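Local atomic coordinates of polyketide synthase (Synechococcus sp., PDB entry 4GOX), a protein that probably transfers a sulfuryl group from PAPS to a polyketide intermediate, serving as the sulfotransferase domain of an olefin synthase. Residues A[56-68]-A[102-116]. Residues are numbered along the deposited sequence; the frame is centred on the assembly and turned at random.
Sequences LHLLPFETMGDRH and WVKANTPIADIYAYL
Met64 is the knob of the tight half of this contact, its side chain sitting among Trp102, Val103, Ile109 and Ile112. Bends at chi2 (-63°) and chi3 (-64°) fold the chain back, so that SD lies 3.6 Å from Ile109 CD1 and also meets Ile112 CG1. Beside it Leu58 spreads its branches: CD2 reaches Ile109 CD1 at 3.7 Å, whereas CD1 stands over one face of the Tyr113 ring, 4.1 Å from the ring centroid, a CH-pi contact. Tyr113 OH is hydrogen-bonded to Asp127 OD1 on strand 124-129, so Tyr113 joins this helical layer to the parallel beta core of the sulfotransferase fold, which is related to the P-loop NTPases. Between the side chains the backbones form a single beta bridge at Thr63 and Pro108, made by Ile109 N to Glu62 O (2.9 Å, 178° at the hydrogen) and Met64 N to Thr107 O (2.8 Å). Thr63 also caps helix 64-71, forming a capping box with Asp66. Arg67 CD touches Ile109 CD1, and its extended chain carries NE to His57 O (2.8 Å) and NH2 to Leu56 O and Gly77 O; an alanine here would probably leave the Leu56 and His57 carbonyls without this donor and the loop freer to shift. The solvent side is more open, with His68, Asn106 and Pro108 exposed: His68 CB meets Val103 CG1 at 3.7 Å, and a water links Glu62 O with Ala110 N. One close spot remains there, where Gly65, lacking a side chain, lets Asn106 OD1 come within 3.3 Å of its CA.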
ATOM      1  N   LEU A  56      -1.124   1.113  -8.094  1.00 38.58           N
ATOM      2  CA  LEU A  56      -0.617   0.583  -9.369  1.00 38.71           C
ATOM      3  C   LEU A  56      -1.122  -0.836  -9.628  1.00 42.43           C
ATOM      4  O   LEU A  56      -1.409  -1.190 -10.777  1.00 42.53           O
ATOM      5  CB  LEU A  56       0.927   0.616  -9.367  1.00 38.36           C
ATOM      6  CG  LEU A  56       1.560   2.019  -9.227  1.00 43.15           C
ATOM      7  CD1 LEU A  56       3.035   1.913  -8.882  1.00 42.40           C
ATOM      8  CD2 LEU A  56       1.404   2.839 -10.538  1.00 46.92           C
ATOM      9  N   HIS A  57      -1.235  -1.668  -8.551  1.00 38.86           N
ATOM     10  CA  HIS A  57      -1.692  -3.063  -8.631  1.00 38.66           C
ATOM     11  C   HIS A  57      -0.931  -3.868  -9.695  1.00 40.35           C
ATOM     12  O   HIS A  57      -1.530  -4.382 -10.638  1.00 40.74           O
ATOM     13  CB  HIS A  57      -3.241  -3.182  -8.769  1.00 41.36           C
ATOM     14  CG  HIS A  57      -3.762  -4.486  -8.220  1.00 46.19           C
ATOM     15  ND1 HIS A  57      -3.531  -4.863  -6.897  1.00 46.78           N
ATOM     16  CD2 HIS A  57      -4.404  -5.502  -8.850  1.00 49.34           C
ATOM     17  CE1 HIS A  57      -4.084  -6.058  -6.760  1.00 46.59           C
ATOM     18  NE2 HIS A  57      -4.618  -6.485  -7.909  1.00 48.53           N
ATOM     19  N   LEU A  58       0.407  -3.901  -9.574  1.00 35.60           N
ATOM     20  CA  LEU A  58       1.313  -4.577 -10.525  1.00 35.35           C
ATOM     21  C   LEU A  58       1.902  -5.903  -9.992  1.00 38.57           C
ATOM     22  O   LEU A  58       1.955  -6.887 -10.720  1.00 38.13           O
ATOM     23  CB  LEU A  58       2.482  -3.632 -10.845  1.00 35.45           C
ATOM     24  CG  LEU A  58       2.153  -2.378 -11.691  1.00 39.57           C
ATOM     25  CD1 LEU A  58       3.327  -1.381 -11.667  1.00 38.51           C
ATOM     26  CD2 LEU A  58       1.810  -2.787 -13.127  1.00 37.85           C
ATOM     27  N   LEU A  59       2.356  -5.917  -8.732  1.00 36.24           N
ATOM     28  CA  LEU A  59       3.013  -7.074  -8.103  1.00 35.44           C
ATOM     29  C   LEU A  59       2.340  -8.453  -8.249  1.00 38.03           C
ATOM     30  O   LEU A  59       3.087  -9.405  -8.477  1.00 39.44           O
ATOM     31  CB  LEU A  59       3.409  -6.736  -6.661  1.00 34.21           C
ATOM     32  CG  LEU A  59       4.546  -7.544  -6.014  1.00 38.44           C
ATOM     33  CD1 LEU A  59       5.877  -7.286  -6.729  1.00 39.46           C
ATOM     34  CD2 LEU A  59       4.710  -7.141  -4.564  1.00 36.69           C
ATOM     35  N   PRO A  60       0.975  -8.620  -8.202  1.00 35.38           N
ATOM     36  CA  PRO A  60       0.385  -9.975  -8.325  1.00 36.21           C
ATOM     37  C   PRO A  60       0.508 -10.662  -9.673  1.00 44.85           C
ATOM     38  O   PRO A  60       0.109 -11.821  -9.798  1.00 46.84           O
ATOM     39  CB  PRO A  60      -1.107  -9.726  -8.073  1.00 37.94           C
ATOM     40  CG  PRO A  60      -1.195  -8.422  -7.371  1.00 39.85           C
ATOM     41  CD  PRO A  60      -0.073  -7.623  -7.897  1.00 36.41           C
ATOM     42  N   PHE A  61       1.002  -9.953 -10.693  1.00 42.32           N
ATOM     43  CA  PHE A  61       1.007 -10.452 -12.076  1.00 43.89           C
ATOM     44  C   PHE A  61       2.383 -10.588 -12.660  1.00 48.39           C
ATOM     45  O   PHE A  61       3.291  -9.858 -12.290  1.00 48.68           O
ATOM     46  CB  PHE A  61       0.180  -9.476 -12.939  1.00 45.16           C
ATOM     47  CG  PHE A  61      -1.138  -9.118 -12.283  1.00 44.32           C
ATOM     48  CD1 PHE A  61      -2.180 -10.049 -12.222  1.00 47.26           C
ATOM     49  CD2 PHE A  61      -1.315  -7.885 -11.671  1.00 43.18           C
ATOM     50  CE1 PHE A  61      -3.394  -9.725 -11.603  1.00 46.54           C
ATOM     51  CE2 PHE A  61      -2.517  -7.575 -11.022  1.00 45.56           C
ATOM     52  CZ  PHE A  61      -3.551  -8.499 -10.998  1.00 43.83           C
ATOM     53  N   GLU A  62       2.526 -11.514 -13.581  1.00 45.31           N
ATOM     54  CA  GLU A  62       3.766 -11.793 -14.278  1.00 45.71           C
ATOM     55  C   GLU A  62       3.971 -10.754 -15.408  1.00 50.13           C
ATOM     56  O   GLU A  62       5.014 -10.094 -15.471  1.00 50.37           O
ATOM     57  CB  GLU A  62       3.703 -13.245 -14.816  1.00 49.11           C
ATOM     58  CG  GLU A  62       4.989 -13.762 -15.403  1.00 54.92           C
ATOM     59  CD  GLU A  62       6.120 -13.823 -14.410  1.00 67.30           C
ATOM     60  OE1 GLU A  62       6.174 -14.792 -13.621  1.00 58.48           O
ATOM     61  OE2 GLU A  62       6.962 -12.897 -14.428  1.00 64.72           O
ATOM     62  N   THR A  63       2.959 -10.610 -16.275  1.00 46.83           N
ATOM     63  CA  THR A  63       2.943  -9.706 -17.428  1.00 47.21           C
ATOM     64  C   THR A  63       1.648  -8.887 -17.422  1.00 52.27           C
ATOM     65  O   THR A  63       0.650  -9.285 -16.796  1.00 49.74           O
ATOM     66  CB  THR A  63       2.961 -10.496 -18.763  1.00 56.10           C
ATOM     67  OG1 THR A  63       1.652 -11.016 -19.008  1.00 56.94           O
ATOM     68  CG2 THR A  63       4.034 -11.599 -18.819  1.00 55.02           C
ATOM     69  N   MET A  64       1.633  -7.807 -18.238  1.00 51.20           N
ATOM     70  CA  MET A  64       0.468  -6.937 -18.422  1.00 51.36           C
ATOM     71  C   MET A  64      -0.715  -7.688 -19.047  1.00 57.69           C
ATOM     72  O   MET A  64      -1.860  -7.273 -18.890  1.00 58.04           O
ATOM     73  CB  MET A  64       0.849  -5.680 -19.230  1.00 53.92           C
ATOM     74  CG  MET A  64       1.795  -4.774 -18.482  1.00 54.78           C
ATOM     75  SD  MET A  64       1.129  -4.069 -16.956  1.00 56.12           S
ATOM     76  CE  MET A  64      -0.183  -3.070 -17.589  1.00 55.39           C
ATOM     77  N   GLY A  65      -0.425  -8.814 -19.681  1.00 57.32           N
ATOM     78  CA  GLY A  65      -1.428  -9.708 -20.255  1.00 60.37           C
ATOM     79  C   GLY A  65      -2.196 -10.437 -19.164  1.00 63.45           C
ATOM     80  O   GLY A  65      -3.430 -10.436 -19.170  1.00 63.48           O
ATOM     81  N   ASP A  66      -1.475 -11.021 -18.182  1.00 59.56           N
ATOM     82  CA  ASP A  66      -2.101 -11.703 -17.027  1.00 58.80           C
ATOM     83  C   ASP A  66      -2.929 -10.703 -16.248  1.00 58.46           C
ATOM     84  O   ASP A  66      -4.059 -11.009 -15.849  1.00 58.30           O
ATOM     85  CB  ASP A  66      -1.053 -12.290 -16.061  1.00 59.10           C
ATOM     86  CG  ASP A  66      -0.041 -13.191 -16.712  1.00 73.71           C
ATOM     87  OD1 ASP A  66      -0.449 -14.113 -17.430  1.00 80.22           O
ATOM     88  OD2 ASP A  66       1.158 -12.966 -16.512  1.00 79.83           O
ATOM     89  N   ARG A  67      -2.351  -9.506 -16.043  1.00 52.38           N
ATOM     90  CA  ARG A  67      -2.962  -8.398 -15.319  1.00 49.87           C
ATOM     91  C   ARG A  67      -4.272  -8.041 -15.992  1.00 55.48           C
ATOM     92  O   ARG A  67      -5.303  -8.038 -15.325  1.00 54.64           O
ATOM     93  CB  ARG A  67      -1.988  -7.208 -15.248  1.00 44.89           C
ATOM     94  CG  ARG A  67      -2.500  -6.019 -14.458  1.00 42.26           C
ATOM     95  CD  ARG A  67      -1.353  -5.063 -14.164  1.00 46.73           C
ATOM     96  NE  ARG A  67      -1.758  -3.906 -13.365  1.00 46.77           N
ATOM     97  CZ  ARG A  67      -2.356  -2.826 -13.863  1.00 62.13           C
ATOM     98  NH1 ARG A  67      -2.654  -2.758 -15.154  1.00 47.08           N
ATOM     99  NH2 ARG A  67      -2.655  -1.806 -13.074  1.00 45.19           N
ATOM    100  N   HIS A  68      -4.259  -7.872 -17.323  1.00 55.72           N
ATOM    101  CA  HIS A  68      -5.480  -7.583 -18.058  1.00 58.88           C
ATOM    102  C   HIS A  68      -6.482  -8.736 -17.987  1.00 65.33           C
ATOM    103  O   HIS A  68      -7.656  -8.474 -17.773  1.00 65.34           O
ATOM    104  CB  HIS A  68      -5.179  -7.199 -19.498  1.00 62.45           C
ATOM    105  CG  HIS A  68      -6.394  -6.792 -20.261  1.00 68.85           C
ATOM    106  ND1 HIS A  68      -7.116  -5.664 -19.915  1.00 70.59           N
ATOM    107  CD2 HIS A  68      -6.976  -7.374 -21.335  1.00 74.02           C
ATOM    108  CE1 HIS A  68      -8.110  -5.593 -20.789  1.00 72.98           C
ATOM    109  NE2 HIS A  68      -8.069  -6.602 -21.660  1.00 75.29           N
ATOM    110  N   TRP A 102       0.983  -2.115 -23.797  1.00 59.35           N
ATOM    111  CA  TRP A 102       1.766  -2.972 -22.912  1.00 57.28           C
ATOM    112  C   TRP A 102       1.088  -4.327 -22.797  1.00 56.83           C
ATOM    113  O   TRP A 102       1.766  -5.355 -22.858  1.00 55.60           O
ATOM    114  CB  TRP A 102       1.883  -2.334 -21.540  1.00 53.87           C
ATOM    115  CG  TRP A 102       2.952  -1.295 -21.431  1.00 54.17           C
ATOM    116  CD1 TRP A 102       4.170  -1.296 -22.049  1.00 57.93           C
ATOM    117  CD2 TRP A 102       2.982  -0.231 -20.477  1.00 52.47           C
ATOM    118  NE1 TRP A 102       4.938  -0.253 -21.580  1.00 56.95           N
ATOM    119  CE2 TRP A 102       4.234   0.413 -20.607  1.00 56.63           C
ATOM    120  CE3 TRP A 102       2.077   0.226 -19.501  1.00 52.97           C
ATOM    121  CZ2 TRP A 102       4.586   1.519 -19.831  1.00 55.82           C
ATOM    122  CZ3 TRP A 102       2.427   1.322 -18.727  1.00 54.13           C
ATOM    123  CH2 TRP A 102       3.666   1.955 -18.897  1.00 55.43           C
ATOM    124  N   VAL A 103      -0.264  -4.308 -22.699  1.00 53.21           N
ATOM    125  CA  VAL A 103      -1.141  -5.477 -22.632  1.00 55.63           C
ATOM    126  C   VAL A 103      -0.945  -6.354 -23.869  1.00 67.71           C
ATOM    127  O   VAL A 103      -0.684  -7.555 -23.728  1.00 70.44           O
ATOM    128  CB  VAL A 103      -2.625  -5.067 -22.390  1.00 59.06           C
ATOM    129  CG1 VAL A 103      -3.587  -6.203 -22.727  1.00 61.98           C
ATOM    130  CG2 VAL A 103      -2.836  -4.601 -20.947  1.00 56.24           C
ATOM    131  N   LYS A 104      -1.029  -5.739 -25.079  1.00 66.31           N
ATOM    132  CA  LYS A 104      -0.856  -6.424 -26.361  1.00 69.56           C
ATOM    133  C   LYS A 104       0.536  -7.021 -26.488  1.00 73.03           C
ATOM    134  O   LYS A 104       0.672  -8.136 -26.989  1.00 77.33           O
ATOM    135  CB  LYS A 104      -1.140  -5.468 -27.529  1.00 73.45           C
ATOM    136  CG  LYS A 104      -2.617  -5.384 -27.893  1.00 96.01           C
ATOM    137  CD  LYS A 104      -2.879  -4.262 -28.898  1.00109.19           C
ATOM    138  CE  LYS A 104      -4.153  -4.463 -29.683  1.00119.71           C
ATOM    139  NZ  LYS A 104      -3.959  -5.397 -30.825  1.00129.97           N
ATOM    140  N   ALA A 105       1.562  -6.293 -26.016  1.00 65.50           N
ATOM    141  CA  ALA A 105       2.956  -6.742 -26.061  1.00 65.59           C
ATOM    142  C   ALA A 105       3.296  -7.759 -24.932  1.00 68.69           C
ATOM    143  O   ALA A 105       4.428  -8.270 -24.899  1.00 69.05           O
ATOM    144  CB  ALA A 105       3.886  -5.535 -25.986  1.00 63.70           C
ATOM    145  N   ASN A 106       2.313  -8.059 -24.026  1.00 63.53           N
ATOM    146  CA  ASN A 106       2.463  -8.949 -22.843  1.00 63.46           C
ATOM    147  C   ASN A 106       3.700  -8.517 -22.054  1.00 64.40           C
ATOM    148  O   ASN A 106       4.570  -9.332 -21.724  1.00 64.86           O
ATOM    149  CB  ASN A 106       2.541 -10.447 -23.241  1.00 67.31           C
ATOM    150  CG  ASN A 106       1.208 -11.064 -23.559  1.00 90.12           C
ATOM    151  OD1 ASN A 106       0.314 -11.151 -22.712  1.00 86.04           O
ATOM    152  ND2 ASN A 106       1.064 -11.557 -24.775  1.00 85.49           N
ATOM    153  N   THR A 107       3.802  -7.200 -21.830  1.00 57.97           N
ATOM    154  CA  THR A 107       4.941  -6.576 -21.178  1.00 55.49           C
ATOM    155  C   THR A 107       5.152  -7.073 -19.738  1.00 55.96           C
ATOM    156  O   THR A 107       4.242  -6.963 -18.929  1.00 53.84           O
ATOM    157  CB  THR A 107       4.882  -5.048 -21.337  1.00 58.10           C
ATOM    158  OG1 THR A 107       4.791  -4.744 -22.735  1.00 61.63           O
ATOM    159  CG2 THR A 107       6.096  -4.361 -20.739  1.00 55.68           C
ATOM    160  N   PRO A 108       6.346  -7.646 -19.437  1.00 52.55           N
ATOM    161  CA  PRO A 108       6.617  -8.125 -18.072  1.00 50.39           C
ATOM    162  C   PRO A 108       6.473  -7.014 -17.037  1.00 53.03           C
ATOM    163  O   PRO A 108       6.866  -5.860 -17.285  1.00 52.43           O
ATOM    164  CB  PRO A 108       8.067  -8.609 -18.154  1.00 53.93           C
ATOM    165  CG  PRO A 108       8.287  -8.930 -19.601  1.00 61.12           C
ATOM    166  CD  PRO A 108       7.492  -7.909 -20.339  1.00 56.01           C
ATOM    167  N   ILE A 109       5.888  -7.357 -15.877  1.00 47.57           N
ATOM    168  CA  ILE A 109       5.685  -6.412 -14.774  1.00 44.15           C
ATOM    169  C   ILE A 109       7.029  -5.821 -14.303  1.00 48.29           C
ATOM    170  O   ILE A 109       7.086  -4.638 -13.931  1.00 47.18           O
ATOM    171  CB  ILE A 109       4.825  -7.090 -13.671  1.00 46.01           C
ATOM    172  CG1 ILE A 109       3.350  -7.315 -14.112  1.00 47.73           C
ATOM    173  CG2 ILE A 109       5.021  -6.554 -12.253  1.00 41.33           C
ATOM    174  CD1 ILE A 109       2.489  -6.190 -14.409  1.00 49.15           C
ATOM    175  N   ALA A 110       8.110  -6.624 -14.391  1.00 46.34           N
ATOM    176  CA  ALA A 110       9.478  -6.205 -14.065  1.00 47.66           C
ATOM    177  C   ALA A 110       9.837  -4.937 -14.866  1.00 54.05           C
ATOM    178  O   ALA A 110      10.485  -4.031 -14.336  1.00 52.98           O
ATOM    179  CB  ALA A 110      10.454  -7.320 -14.422  1.00 51.12           C
ATOM    180  N   ASP A 111       9.393  -4.894 -16.142  1.00 53.08           N
ATOM    181  CA  ASP A 111       9.618  -3.796 -17.083  1.00 53.96           C
ATOM    182  C   ASP A 111       8.800  -2.566 -16.742  1.00 56.53           C
ATOM    183  O   ASP A 111       9.320  -1.467 -16.896  1.00 57.32           O
ATOM    184  CB  ASP A 111       9.361  -4.258 -18.531  1.00 57.66           C
ATOM    185  CG  ASP A 111      10.370  -5.253 -19.068  1.00 67.15           C
ATOM    186  OD1 ASP A 111      11.302  -5.625 -18.320  1.00 68.69           O
ATOM    187  OD2 ASP A 111      10.244  -5.641 -20.241  1.00 78.50           O
ATOM    188  N   ILE A 112       7.538  -2.745 -16.257  1.00 50.30           N
ATOM    189  CA  ILE A 112       6.656  -1.649 -15.843  1.00 47.91           C
ATOM    190  C   ILE A 112       7.255  -0.913 -14.630  1.00 53.67           C
ATOM    191  O   ILE A 112       7.268   0.314 -14.613  1.00 53.73           O
ATOM    192  CB  ILE A 112       5.184  -2.106 -15.628  1.00 48.65           C
ATOM    193  CG1 ILE A 112       4.654  -2.919 -16.823  1.00 50.42           C
ATOM    194  CG2 ILE A 112       4.258  -0.943 -15.308  1.00 46.25           C
ATOM    195  CD1 ILE A 112       4.603  -2.160 -18.235  1.00 56.10           C
ATOM    196  N   TYR A 113       7.794  -1.667 -13.643  1.00 49.56           N
ATOM    197  CA  TYR A 113       8.456  -1.078 -12.485  1.00 47.56           C
ATOM    198  C   TYR A 113       9.693  -0.285 -12.915  1.00 53.86           C
ATOM    199  O   TYR A 113       9.828   0.860 -12.492  1.00 55.57           O
ATOM    200  CB  TYR A 113       8.805  -2.137 -11.426  1.00 46.06           C
ATOM    201  CG  TYR A 113       7.638  -2.529 -10.540  1.00 43.69           C
ATOM    202  CD1 TYR A 113       7.115  -3.823 -10.568  1.00 44.07           C
ATOM    203  CD2 TYR A 113       7.084  -1.620  -9.642  1.00 42.12           C
ATOM    204  CE1 TYR A 113       6.075  -4.203  -9.714  1.00 42.40           C
ATOM    205  CE2 TYR A 113       6.029  -1.981  -8.801  1.00 41.21           C
ATOM    206  CZ  TYR A 113       5.540  -3.278  -8.827  1.00 42.97           C
ATOM    207  OH  TYR A 113       4.483  -3.615  -8.017  1.00 38.86           O
ATOM    208  N   ALA A 114      10.573  -0.866 -13.770  1.00 51.50           N
ATOM    209  CA  ALA A 114      11.789  -0.197 -14.266  1.00 53.55           C
ATOM    210  C   ALA A 114      11.441   1.072 -15.057  1.00 59.34           C
ATOM    211  O   ALA A 114      12.142   2.088 -14.935  1.00 59.65           O
ATOM    212  CB  ALA A 114      12.621  -1.144 -15.119  1.00 56.44           C
ATOM    213  N   TYR A 115      10.316   1.029 -15.805  1.00 55.87           N
ATOM    214  CA  TYR A 115       9.789   2.155 -16.564  1.00 57.13           C
ATOM    215  C   TYR A 115       9.364   3.270 -15.612  1.00 60.36           C
ATOM    216  O   TYR A 115       9.757   4.415 -15.812  1.00 62.15           O
ATOM    217  CB  TYR A 115       8.575   1.718 -17.395  1.00 58.48           C
ATOM    218  CG  TYR A 115       8.031   2.795 -18.311  1.00 63.41           C
ATOM    219  CD1 TYR A 115       8.595   3.024 -19.566  1.00 67.83           C
ATOM    220  CD2 TYR A 115       6.921   3.557 -17.943  1.00 63.79           C
ATOM    221  CE1 TYR A 115       8.091   4.005 -20.419  1.00 70.17           C
ATOM    222  CE2 TYR A 115       6.403   4.536 -18.791  1.00 66.49           C
ATOM    223  CZ  TYR A 115       6.995   4.759 -20.027  1.00 76.82           C
ATOM    224  OH  TYR A 115       6.481   5.699 -20.881  1.00 79.26           O
ATOM    225  N   LEU A 116       8.535   2.952 -14.609  1.00 53.76           N
ATOM    226  CA  LEU A 116       8.046   3.966 -13.675  1.00 53.42           C
ATOM    227  C   LEU A 116       9.188   4.590 -12.856  1.00 57.81           C
ATOM    228  O   LEU A 116       9.190   5.800 -12.667  1.00 57.97           O
ATOM    229  CB  LEU A 116       6.903   3.444 -12.794  1.00 51.22           C
ATOM    230  CG  LEU A 116       5.600   3.027 -13.495  1.00 53.34           C
ATOM    231  CD1 LEU A 116       4.699   2.256 -12.540  1.00 50.63           C
ATOM    232  CD2 LEU A 116       4.839   4.221 -14.037  1.00 53.14           C
TER
HETATM  233  O   HOH W   1       7.436  -9.555 -14.222  1.00 52.40           O